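Local coordinates for transcriptional regulator, marR family, putative (Sulfolobus solfataricus, PDB 3F3X), which regulates transcription as an archaeal activator of the MarR family, a group of winged helix-turn-helix proteins that bind DNA as dimers, at the interface of chains A and B. Sequence-based numbering; all coordinates share one arbitrary frame. Chains: chain A/B, Transcriptional regulator, marR family, putative.

The interface of chains A and B. Residues chain A 10, 14, 17, 128-129, 131-132, 135; chain B 10, 14, 17, 128-129, 131-132, 135.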
# COMPACT_ATOMS: atom_id res chain seq x y z
N LEU A 10 -2.45 -4.86 -12.09
CA LEU A 10 -1.24 -5.14 -11.33
C LEU A 10 -1.22 -4.19 -10.13
O LEU A 10 -0.95 -4.60 -9.00
CB LEU A 10 -0.01 -4.89 -12.21
CG LEU A 10 1.33 -5.41 -11.73
CD1 LEU A 10 1.29 -6.93 -11.67
CD2 LEU A 10 2.42 -4.96 -12.70
N ILE A 14 -1.56 -4.82 -6.03
CA ILE A 14 -0.52 -4.31 -5.14
C ILE A 14 -1.17 -3.50 -4.02
O ILE A 14 -0.74 -3.57 -2.87
CB ILE A 14 0.50 -3.45 -5.93
CG1 ILE A 14 1.40 -4.38 -6.75
CG2 ILE A 14 1.31 -2.56 -4.99
CD1 ILE A 14 2.41 -3.67 -7.62
N ILE A 17 -2.56 -5.94 -1.45
CA ILE A 17 -1.47 -6.59 -0.73
C ILE A 17 -0.94 -5.66 0.37
O ILE A 17 -0.73 -6.09 1.50
CB ILE A 17 -0.32 -6.98 -1.68
CG1 ILE A 17 -0.82 -8.01 -2.70
CG2 ILE A 17 0.85 -7.56 -0.87
CD1 ILE A 17 0.20 -8.41 -3.77
N LEU A 128 10.01 -11.82 -9.39
CA LEU A 128 8.98 -10.91 -8.92
C LEU A 128 9.65 -9.68 -8.31
O LEU A 128 9.16 -8.55 -8.48
CB LEU A 128 8.09 -11.58 -7.87
CG LEU A 128 7.21 -12.75 -8.33
CD1 LEU A 128 6.46 -13.33 -7.14
CD2 LEU A 128 6.23 -12.26 -9.40
N LEU A 129 10.76 -9.90 -7.62
CA LEU A 129 11.50 -8.84 -6.98
C LEU A 129 12.04 -7.85 -8.01
O LEU A 129 11.95 -6.63 -7.81
CB LEU A 129 12.66 -9.42 -6.15
CG LEU A 129 13.40 -8.45 -5.24
CD1 LEU A 129 12.41 -7.73 -4.33
CD2 LEU A 129 14.42 -9.24 -4.42
N GLY A 131 10.90 -7.36 -11.08
CA GLY A 131 9.77 -6.68 -11.68
C GLY A 131 9.25 -5.56 -10.79
O GLY A 131 9.04 -4.44 -11.24
N LEU A 132 9.06 -5.88 -9.51
CA LEU A 132 8.58 -4.88 -8.57
C LEU A 132 9.56 -3.72 -8.40
O LEU A 132 9.14 -2.57 -8.32
CB LEU A 132 8.27 -5.53 -7.22
CG LEU A 132 7.08 -6.49 -7.25
CD1 LEU A 132 6.89 -7.13 -5.88
CD2 LEU A 132 5.82 -5.74 -7.66
N ILE A 135 9.16 -1.47 -11.37
CA ILE A 135 7.91 -0.74 -11.26
C ILE A 135 8.06 0.44 -10.29
O ILE A 135 7.66 1.57 -10.60
CB ILE A 135 6.76 -1.66 -10.79
CG1 ILE A 135 6.34 -2.59 -11.94
CG2 ILE A 135 5.58 -0.84 -10.30
CD1 ILE A 135 5.37 -3.67 -11.54
N LEU B 10 10.35 -8.24 -0.85
CA LEU B 10 9.27 -8.18 -1.83
C LEU B 10 8.16 -7.32 -1.24
O LEU B 10 7.61 -6.44 -1.91
CB LEU B 10 8.74 -9.60 -2.10
CG LEU B 10 7.84 -9.81 -3.30
CD1 LEU B 10 8.62 -9.51 -4.58
CD2 LEU B 10 7.35 -11.25 -3.31
N ILE B 14 6.63 -3.59 -2.27
CA ILE B 14 5.20 -3.45 -2.53
C ILE B 14 4.66 -2.29 -1.70
O ILE B 14 3.81 -1.52 -2.16
CB ILE B 14 4.45 -4.77 -2.19
CG1 ILE B 14 4.73 -5.79 -3.30
CG2 ILE B 14 2.95 -4.52 -2.00
CD1 ILE B 14 4.11 -7.15 -3.06
N ILE B 17 5.56 0.95 -3.47
CA ILE B 17 4.78 1.10 -4.69
C ILE B 17 3.38 1.62 -4.37
O ILE B 17 2.88 2.53 -5.02
CB ILE B 17 4.67 -0.24 -5.46
CG1 ILE B 17 6.07 -0.70 -5.90
CG2 ILE B 17 3.75 -0.08 -6.67
CD1 ILE B 17 6.11 -2.07 -6.58
N LEU B 128 3.97 -11.38 -13.53
CA LEU B 128 3.98 -10.58 -12.30
C LEU B 128 2.57 -10.59 -11.71
O LEU B 128 2.40 -10.64 -10.48
CB LEU B 128 4.40 -9.14 -12.60
CG LEU B 128 5.84 -8.91 -13.06
CD1 LEU B 128 6.05 -7.43 -13.37
CD2 LEU B 128 6.81 -9.37 -11.98
N LEU B 129 1.57 -10.55 -12.58
CA LEU B 129 0.18 -10.54 -12.16
C LEU B 129 -0.18 -11.83 -11.43
O LEU B 129 -0.85 -11.79 -10.39
CB LEU B 129 -0.74 -10.35 -13.38
CG LEU B 129 -2.22 -10.11 -13.09
CD1 LEU B 129 -2.37 -8.93 -12.13
CD2 LEU B 129 -2.93 -9.83 -14.41
N GLY B 131 1.92 -13.91 -9.93
CA GLY B 131 2.66 -13.93 -8.68
C GLY B 131 1.98 -13.08 -7.62
O GLY B 131 1.78 -13.51 -6.48
N LEU B 132 1.63 -11.85 -8.00
CA LEU B 132 0.97 -10.95 -7.07
C LEU B 132 -0.40 -11.49 -6.62
O LEU B 132 -0.74 -11.37 -5.44
CB LEU B 132 0.82 -9.56 -7.69
CG LEU B 132 2.16 -8.83 -7.88
CD1 LEU B 132 1.92 -7.49 -8.55
CD2 LEU B 132 2.85 -8.64 -6.54
N ILE B 135 0.23 -14.11 -4.02
CA ILE B 135 0.66 -13.48 -2.78
C ILE B 135 -0.54 -12.91 -2.03
O ILE B 135 -0.69 -13.13 -0.82
CB ILE B 135 1.69 -12.35 -3.06
CG1 ILE B 135 3.04 -12.98 -3.44
CG2 ILE B 135 1.83 -11.45 -1.84
CD1 ILE B 135 4.06 -11.98 -3.92
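Helix 3-33 of each chain packs against the C-terminal helix 125-138 of the other, and around the two-fold axis the two copies of helix 3-33 also touch, as do the two copies of helix 125-138. MarR proteins dimerise through such terminal helices, and this patch is a wholly aliphatic part of that interface, with no polar bond across it; each contact has a twin with the chains exchanged. A:Leu132, like its symmetry mate B:Leu132, is a knob in the middle of this patch. Its CG lies anti to the carbonyl carbon (chi1 -68°), and its two methyls spread along about two turns of helix 3-33 of chain B, a straddling role that suits a branched leucine tip. A:Leu132 CD1 lies 3.6 Å from B:Ile14 CG1. B:Leu10 runs roughly perpendicular to A:Leu132, their CD1 methyls pressed unusually close, at 3.2 Å. A:Leu132 CD2 rests 3.8 Å from B:Ile17 CD1. B:Leu10 has CG anti to its backbone N (chi1 -166°), which lays CD1 over the opposing helix backbone, 3.7 Å from A:Leu129 N. Beta-branched isoleucines present a methyl close to their own helix, fitting the axis: A:Ile14 CG2 meets B:Ile14 CG2 at 3.9 Å, and also B:Ile17 CG2. A:Leu128 and B:Leu128 lie alongside one another, pointing opposite ways, their CD2 methyls 3.9 Å apart. B:Gly131, lacking a side chain, lets A:Leu128 approach its backbone, with A:Leu128 CD2 4.0 Å from B:Gly131 CA.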